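Local structure of 3-phytase (Klebsiella pneumoniae, 2WNH) at residues R28-A32 with G33-A37; T50-D53 with G54-T57; P97-R100 with T101-A105; M210-T213 with L214-W218. The protein probably removes phosphate from phytate (inositol hexakisphosphate), and perhaps from sugar phosphates, as a member of the histidine acid phosphatase family. The protein carries 3 engineered substitutions. All coordinates share one frame; numbering follows the deposited sequence.

Contact 1. Residues R28-A32 with G33-A37; sequences RPPTA and GNREA
T31 and N34 cap the start of helix 32-42 with a reciprocal pair of hydrogen bonds, a capping box. N34 N donates a hydrogen bond to T31 OG1 at 3.0 Å, nearly straight. That hydroxyl sits between the backbone N and the carbonyl carbon of its own residue (chi1 66°), which turns it onto the first turn of the helix. In return T31 N reaches N34 OD1 at 3.2 Å, coming from above the amide plane. The first main-chain helix bond, R35 N to T31 O, is 2.9 Å long.

Water carries the next layer. One molecule, lying in the guanidinium plane, accepts from R28 NH2 at 2.9 Å and donates to N34 OD1 at 2.7 Å. R28 NH1 is pinned by P29 O at 3.0 Å, also in that plane, and T31 CG2 lies over one face toward the rim.

Packing finishes the contact: P30 CG rests on a face of the R35 guanidinium, 3.7 Å from NH2, while R35 NE is salt-bridged to D53. R28 and P30 belong to the family's RHGxRxP signature. Helix 204-219 lies alongside, with R28 against E212 and L216, P30 against T213 and N34 against N209.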
# COMPACT_ATOMS: atom_id res chain seq x y z
N ARG B 28 -23.08 2.17 -21.51
CA ARG B 28 -23.53 3.50 -21.97
C ARG B 28 -25.06 3.54 -21.86
O ARG B 28 -25.70 2.48 -21.86
CB ARG B 28 -23.18 3.72 -23.46
CG ARG B 28 -23.58 2.55 -24.35
CD ARG B 28 -23.71 3.02 -25.81
NE ARG B 28 -24.18 1.93 -26.67
CZ ARG B 28 -25.44 1.50 -26.71
NH1 ARG B 28 -26.40 2.08 -25.99
NH2 ARG B 28 -25.75 0.48 -27.52
N PRO B 29 -25.64 4.77 -21.79
CA PRO B 29 -27.10 4.89 -21.96
C PRO B 29 -27.39 4.61 -23.43
O PRO B 29 -26.46 4.46 -24.23
CB PRO B 29 -27.36 6.37 -21.66
CG PRO B 29 -26.09 6.86 -20.94
CD PRO B 29 -25.00 6.08 -21.61
N PRO B 30 -28.68 4.57 -23.81
CA PRO B 30 -28.98 4.44 -25.24
C PRO B 30 -28.26 5.53 -26.04
O PRO B 30 -28.02 6.62 -25.52
CB PRO B 30 -30.51 4.67 -25.31
CG PRO B 30 -30.87 5.31 -24.01
CD PRO B 30 -29.91 4.71 -23.01
N THR B 31 -27.94 5.29 -27.30
CA THR B 31 -27.48 6.38 -28.14
C THR B 31 -28.66 7.31 -28.45
O THR B 31 -29.80 6.93 -28.25
CB THR B 31 -26.90 5.88 -29.44
OG1 THR B 31 -27.97 5.29 -30.19
CG2 THR B 31 -25.82 4.81 -29.20
N ALA B 32 -28.37 8.51 -28.94
CA ALA B 32 -29.42 9.44 -29.33
C ALA B 32 -30.40 8.79 -30.32
O ALA B 32 -31.61 8.89 -30.13
CB ALA B 32 -28.84 10.72 -29.89
N GLY B 33 -29.85 8.11 -31.33
CA GLY B 33 -30.67 7.38 -32.31
C GLY B 33 -31.52 6.30 -31.70
O GLY B 33 -32.72 6.19 -32.02
N ASN B 34 -30.91 5.49 -30.82
CA ASN B 34 -31.63 4.45 -30.08
C ASN B 34 -32.82 5.04 -29.34
O ASN B 34 -33.91 4.49 -29.38
CB ASN B 34 -30.76 3.78 -29.01
CG ASN B 34 -29.65 2.89 -29.56
OD1 ASN B 34 -28.70 2.56 -28.82
ND2 ASN B 34 -29.76 2.48 -30.83
N ARG B 35 -32.59 6.13 -28.63
CA ARG B 35 -33.65 6.75 -27.83
C ARG B 35 -34.84 7.15 -28.71
O ARG B 35 -35.99 6.82 -28.38
CB ARG B 35 -33.16 7.98 -27.08
CG ARG B 35 -34.25 8.64 -26.24
CD ARG B 35 -33.71 9.79 -25.37
NE ARG B 35 -32.74 9.33 -24.38
CZ ARG B 35 -33.04 8.73 -23.23
NH1 ARG B 35 -34.30 8.48 -22.90
NH2 ARG B 35 -32.07 8.39 -22.41
N GLU B 36 -34.56 7.84 -29.81
CA GLU B 36 -35.60 8.24 -30.76
C GLU B 36 -36.47 7.04 -31.12
O GLU B 36 -37.70 7.12 -31.08
CB GLU B 36 -34.99 8.80 -32.04
CG GLU B 36 -34.52 10.24 -31.97
CD GLU B 36 -33.96 10.77 -33.29
OE1 GLU B 36 -33.68 9.97 -34.23
OE2 GLU B 36 -33.79 12.01 -33.40
N ALA B 37 -35.81 5.94 -31.47
CA ALA B 37 -36.48 4.72 -31.91
C ALA B 37 -37.31 4.06 -30.83
O ALA B 37 -38.45 3.68 -31.07
CB ALA B 37 -35.46 3.73 -32.48
O HOH W 1 -29.04 0.88 -25.83
O HOH W 2 -28.54 -0.01 -28.15

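Contact 2. Residues T50-D53 with G54-T57; sequences TTHD and GELT
H52 and E55 are the ends of a type II beta turn, closed by E55 N to H52 O at 3.0 Å. G54 takes the positive phi that this turn needs at its third position.

Follow E55 outward. Its CB sits 3.6 Å from H52 O and also nears T51 CG2. CG stays near the same oxygen; set beside the backbone N (chi1 -62°) and extended from there, the chain brings CD to 3.8 Å from H52 CB. The two side chains run alongside in one direction, with carboxylate and imidazole planes 63° apart. OE1 arrives at the edge of the ring, 3.7 Å from H52 CD2, and takes a bond from a water (3.3 Å to OE1) that itself accepts from H52 N. OE2 turns to the neighbouring chain and bonds H52 NE2 of the second subunit, and the reverse pair forms too, with the two H52 rings meeting at about 90°. The turn is thus part of the subunit interface.

Across the loop T51 packs at a right angle on T57, with T51 OG1 3.3 Å from T57 CA. T57 OG1 caps helix 58-77 through G60 N and also bonds E220. The loop as a whole joins helix 32-42 to helix 58-77: T51, D53 and T57 lie against P29, while E55 and L56 lean on Q99, A103 and T104 of helix 99-112.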
# COMPACT_ATOMS: atom_id res chain seq x y z
N THR B 50 -27.82 9.89 -15.95
CA THR B 50 -26.96 10.98 -15.50
C THR B 50 -25.80 11.18 -16.49
O THR B 50 -25.21 12.24 -16.56
CB THR B 50 -26.42 10.73 -14.08
OG1 THR B 50 -27.53 10.54 -13.19
CG2 THR B 50 -25.63 11.94 -13.57
N THR B 51 -25.52 10.15 -17.27
CA THR B 51 -24.54 10.22 -18.33
C THR B 51 -25.24 10.64 -19.63
O THR B 51 -26.35 10.18 -19.88
CB THR B 51 -23.93 8.82 -18.49
OG1 THR B 51 -23.28 8.48 -17.26
CG2 THR B 51 -22.92 8.76 -19.61
N HIS B 52 -24.59 11.48 -20.44
CA HIS B 52 -25.12 11.80 -21.79
C HIS B 52 -25.36 10.54 -22.63
O HIS B 52 -24.55 9.62 -22.61
CB HIS B 52 -24.15 12.72 -22.53
CG HIS B 52 -23.91 14.01 -21.83
ND1 HIS B 52 -24.88 14.99 -21.72
CD2 HIS B 52 -22.83 14.47 -21.15
CE1 HIS B 52 -24.40 16.00 -21.03
NE2 HIS B 52 -23.16 15.72 -20.67
N ASP B 53 -26.45 10.51 -23.40
CA ASP B 53 -26.72 9.37 -24.30
C ASP B 53 -25.49 9.00 -25.12
O ASP B 53 -24.79 9.88 -25.65
CB ASP B 53 -27.87 9.68 -25.26
CG ASP B 53 -29.23 9.61 -24.59
OD1 ASP B 53 -29.32 9.08 -23.46
OD2 ASP B 53 -30.23 10.06 -25.22
N GLY B 54 -25.21 7.70 -25.18
CA GLY B 54 -24.06 7.20 -25.95
C GLY B 54 -22.66 7.33 -25.35
O GLY B 54 -21.69 6.87 -25.97
N GLU B 55 -22.53 7.96 -24.18
CA GLU B 55 -21.20 8.11 -23.53
C GLU B 55 -20.99 7.05 -22.44
O GLU B 55 -21.95 6.39 -22.02
CB GLU B 55 -21.00 9.53 -23.00
CG GLU B 55 -21.03 10.56 -24.12
CD GLU B 55 -20.61 11.95 -23.70
OE1 GLU B 55 -20.23 12.18 -22.53
OE2 GLU B 55 -20.66 12.85 -24.57
N LEU B 56 -19.73 6.83 -22.04
CA LEU B 56 -19.46 5.79 -21.03
C LEU B 56 -19.92 6.31 -19.65
O LEU B 56 -19.54 7.41 -19.23
CB LEU B 56 -17.96 5.46 -20.97
CG LEU B 56 -17.52 4.40 -19.94
CD1 LEU B 56 -17.97 3.02 -20.36
CD2 LEU B 56 -15.99 4.41 -19.75
N THR B 57 -20.73 5.52 -18.96
CA THR B 57 -21.22 5.96 -17.64
C THR B 57 -20.12 5.77 -16.59
O THR B 57 -19.18 5.00 -16.82
CB THR B 57 -22.45 5.18 -17.19
OG1 THR B 57 -22.09 3.83 -16.85
CG2 THR B 57 -23.52 5.16 -18.30
O HOH W 3 -21.72 11.84 -19.61

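Contact 3. Residues P97-R100 with T101-A105; sequences PLQR and TRATA
The chain turns from P97 and L98 into helix 99-112 with regular bonds from R102 N to L98 O (3.0 Å) and from A103 N to Q99 O (2.8 Å). L98 is the N-cap, but the side chains of the first turn do much of the polar work. R102 bends back at chi3 (-69°) so that NE donates to P97 O at 3.0 Å, meeting the oxygen from well above its carbonyl plane. Beyond that bond NH2 of R102 lies 3.5 Å from Q99 CA; the Q99 amide is turned nearly perpendicular to the guanidinium, and R102 also makes a cation-pi contact with Y122. T101 OG1 stands 2.9 Å from L98 O, with S96 O competing for the same proton.

This is the beta-to-alpha step of the alpha/beta domain: strand 91-95, parallel to 284-289 in the central sheet, runs out through a short loop, and the helix packs back so that A105 touches V93, A95 and V288.

T104 folds its hydroxyl against the helix, OG1 donating to R100 O at 2.7 Å while T104 N reaches that same oxygen; OG1 in turn is met by G26 N. R100 is extended from CG to NE, L98 CD2 covering one face of its guanidinium near the rim, and NH1 bonds G54 O. The Q99 amide is split between two chains, OE1 taking L56 N and NE2 donating to T50 O of the second subunit, whose T50 also packs on R102 and on A103 CB.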
# COMPACT_ATOMS: atom_id res chain seq x y z
N PRO B 97 -12.45 6.41 -32.06
CA PRO B 97 -12.41 7.79 -31.58
C PRO B 97 -13.64 8.30 -30.82
O PRO B 97 -13.58 9.43 -30.30
CB PRO B 97 -12.17 8.62 -32.87
CG PRO B 97 -12.70 7.78 -33.96
CD PRO B 97 -12.49 6.33 -33.54
N LEU B 98 -14.69 7.50 -30.70
CA LEU B 98 -15.88 7.92 -29.94
C LEU B 98 -15.49 8.07 -28.46
O LEU B 98 -14.56 7.40 -27.98
CB LEU B 98 -17.04 6.91 -30.07
CG LEU B 98 -17.88 6.98 -31.35
CD1 LEU B 98 -17.12 6.36 -32.50
CD2 LEU B 98 -19.20 6.27 -31.18
N GLN B 99 -16.16 8.98 -27.77
CA GLN B 99 -15.93 9.17 -26.33
C GLN B 99 -16.01 7.83 -25.57
O GLN B 99 -15.15 7.55 -24.72
CB GLN B 99 -16.95 10.16 -25.75
CG GLN B 99 -16.62 10.68 -24.34
CD GLN B 99 -17.08 9.74 -23.21
OE1 GLN B 99 -17.80 8.77 -23.44
NE2 GLN B 99 -16.64 10.02 -22.00
N ARG B 100 -17.04 7.04 -25.86
CA ARG B 100 -17.31 5.81 -25.06
C ARG B 100 -16.15 4.81 -25.13
O ARG B 100 -15.84 4.14 -24.15
CB ARG B 100 -18.68 5.15 -25.37
CG ARG B 100 -18.91 4.73 -26.82
CD ARG B 100 -20.28 4.08 -26.91
NE ARG B 100 -20.68 3.84 -28.30
CZ ARG B 100 -21.43 4.68 -29.01
NH1 ARG B 100 -21.84 5.83 -28.50
NH2 ARG B 100 -21.74 4.39 -30.26
N THR B 101 -15.54 4.72 -26.30
CA THR B 101 -14.41 3.81 -26.53
C THR B 101 -13.10 4.40 -26.01
O THR B 101 -12.30 3.68 -25.43
CB THR B 101 -14.30 3.43 -28.03
OG1 THR B 101 -14.56 4.61 -28.81
CG2 THR B 101 -15.34 2.41 -28.38
N ARG B 102 -12.86 5.70 -26.19
CA ARG B 102 -11.69 6.34 -25.57
C ARG B 102 -11.73 6.17 -24.04
O ARG B 102 -10.72 5.78 -23.42
CB ARG B 102 -11.59 7.82 -25.96
CG ARG B 102 -11.19 8.00 -27.44
CD ARG B 102 -11.04 9.49 -27.76
NE ARG B 102 -12.30 10.21 -27.75
CZ ARG B 102 -12.56 11.28 -26.99
NH1 ARG B 102 -11.65 11.77 -26.16
NH2 ARG B 102 -13.76 11.86 -27.07
N ALA B 103 -12.89 6.43 -23.44
CA ALA B 103 -12.95 6.39 -21.97
C ALA B 103 -12.80 4.94 -21.47
O ALA B 103 -12.18 4.70 -20.43
CB ALA B 103 -14.25 7.01 -21.48
N THR B 104 -13.34 3.98 -22.21
CA THR B 104 -13.20 2.57 -21.86
C THR B 104 -11.72 2.13 -21.91
O THR B 104 -11.20 1.43 -21.01
CB THR B 104 -14.04 1.67 -22.79
OG1 THR B 104 -15.43 1.95 -22.56
CG2 THR B 104 -13.76 0.20 -22.54
N ALA B 105 -11.03 2.56 -22.97
CA ALA B 105 -9.60 2.30 -23.10
C ALA B 105 -8.83 2.90 -21.91
O ALA B 105 -7.96 2.23 -21.36
CB ALA B 105 -9.09 2.86 -24.42

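Contact 4. Residues M210-T213 with L214-W218; sequences MVET and LRLGW
E212 lays its carboxylate alongside the R215 guanidinium, one turn on in helix 204-219, as an i to i+3 salt bridge inside the protein. The guanidinium offers its NE/NH2 edge, each nitrogen taking one carboxylate oxygen. NH2 meets OE1 of E212 at 3.0 Å on the syn side, while NE reaches E212 OE2, also at 3.0 Å, from above the carboxylate plane, because the two groups are turned 58° apart. CG of E212 points away from the main-chain nitrogen (chi1 -174°), and the bend at chi2 then swings the carboxylate toward R215, which itself bends at both chi2 and chi3. The buried charges have further partners: R215 NH1 bonds N314, and a second salt bridge, R24 NH2 to E212 OE2, links the helix to the arginine that opens the family's RHGxRxP signature.

L216 comes in beside the pair, CD1 3.7 Å from E212 CG and CG 3.5 Å from E212 OE2, on the same side of the carboxylate plane as R215. The helix bonds run without a break, L216 N to E212 O at 2.8 Å among them. Farther round, L214 touches I238, L171 and V175, its CG 3.3 Å from M210 O.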
# COMPACT_ATOMS: atom_id res chain seq x y z
N MET B 210 -34.31 -2.05 -27.78
CA MET B 210 -34.97 -2.02 -26.47
C MET B 210 -34.31 -2.99 -25.48
O MET B 210 -34.03 -2.61 -24.35
CB MET B 210 -36.47 -2.33 -26.60
CG MET B 210 -37.25 -1.21 -27.24
SD MET B 210 -39.00 -1.71 -27.39
CE MET B 210 -39.00 -2.34 -29.03
N VAL B 211 -34.07 -4.22 -25.92
CA VAL B 211 -33.43 -5.25 -25.10
C VAL B 211 -32.00 -4.85 -24.68
O VAL B 211 -31.65 -5.01 -23.52
CB VAL B 211 -33.45 -6.62 -25.81
CG1 VAL B 211 -32.54 -7.64 -25.11
CG2 VAL B 211 -34.89 -7.13 -25.89
N GLU B 212 -31.21 -4.32 -25.61
CA GLU B 212 -29.88 -3.78 -25.24
C GLU B 212 -29.98 -2.69 -24.17
O GLU B 212 -29.22 -2.71 -23.19
CB GLU B 212 -29.15 -3.25 -26.47
CG GLU B 212 -27.68 -2.81 -26.19
CD GLU B 212 -26.74 -3.95 -25.81
OE1 GLU B 212 -26.91 -5.10 -26.29
OE2 GLU B 212 -25.78 -3.69 -25.04
N THR B 213 -30.91 -1.76 -24.35
CA THR B 213 -31.11 -0.68 -23.36
C THR B 213 -31.47 -1.23 -21.97
O THR B 213 -30.95 -0.75 -20.94
CB THR B 213 -32.19 0.32 -23.85
OG1 THR B 213 -31.81 0.84 -25.14
CG2 THR B 213 -32.35 1.48 -22.85
N LEU B 214 -32.36 -2.22 -21.93
CA LEU B 214 -32.72 -2.85 -20.66
C LEU B 214 -31.53 -3.58 -20.05
O LEU B 214 -31.28 -3.47 -18.85
CB LEU B 214 -33.93 -3.78 -20.83
CG LEU B 214 -35.21 -3.04 -21.29
CD1 LEU B 214 -36.27 -4.08 -21.60
CD2 LEU B 214 -35.73 -2.06 -20.25
N ARG B 215 -30.80 -4.33 -20.88
CA ARG B 215 -29.60 -5.04 -20.42
C ARG B 215 -28.57 -4.08 -19.86
O ARG B 215 -27.96 -4.34 -18.80
CB ARG B 215 -28.97 -5.86 -21.56
CG ARG B 215 -27.64 -6.53 -21.15
CD ARG B 215 -26.43 -5.64 -21.55
NE ARG B 215 -26.12 -5.85 -22.97
CZ ARG B 215 -25.56 -6.96 -23.45
NH1 ARG B 215 -25.23 -7.95 -22.64
NH2 ARG B 215 -25.35 -7.09 -24.75
N LEU B 216 -28.34 -2.98 -20.58
CA LEU B 216 -27.41 -1.93 -20.12
C LEU B 216 -27.89 -1.26 -18.83
O LEU B 216 -27.10 -1.09 -17.89
CB LEU B 216 -27.14 -0.90 -21.23
CG LEU B 216 -26.30 -1.41 -22.41
CD1 LEU B 216 -26.39 -0.45 -23.59
CD2 LEU B 216 -24.85 -1.67 -22.00
N GLY B 217 -29.18 -0.91 -18.75
CA GLY B 217 -29.75 -0.36 -17.49
C GLY B 217 -29.66 -1.28 -16.27
O GLY B 217 -29.43 -0.78 -15.14
N TRP B 218 -29.86 -2.59 -16.48
CA TRP B 218 -29.63 -3.61 -15.44
C TRP B 218 -28.17 -3.56 -14.99
O TRP B 218 -27.85 -3.47 -13.80
CB TRP B 218 -29.96 -5.04 -15.91
CG TRP B 218 -29.76 -6.05 -14.78
CD1 TRP B 218 -28.64 -6.81 -14.52
CD2 TRP B 218 -30.68 -6.31 -13.72
NE1 TRP B 218 -28.83 -7.55 -13.37
CE2 TRP B 218 -30.08 -7.27 -12.87
CE3 TRP B 218 -31.98 -5.86 -13.42
CZ2 TRP B 218 -30.73 -7.77 -11.71
CZ3 TRP B 218 -32.63 -6.36 -12.27
CH2 TRP B 218 -31.99 -7.31 -11.44

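How the contacts relate
Following the chain, the four contacts come strictly in series; none nests in or crosses another. Contact 1 turns the loop after strand 14-24 into helix 32-42. Contact 2 closes the next loop, between that helix and helix 58-77, and folds back on contact 1 through the salt bridge of R35 NE with D53 OD2 (2.7 Å). Contact 3 opens helix 99-112 and holds the turn of contact 2 by its first residues; both also touch the second subunit. Contact 4, far along the sequence on helix 204-219, returns to contact 1, L216 CD1 resting 3.5 Å from R28 O, but does not touch contacts 2 or 3. R28 CD also packs on R100 CD (3.8 Å), and R28-A32 touches all three other contacts.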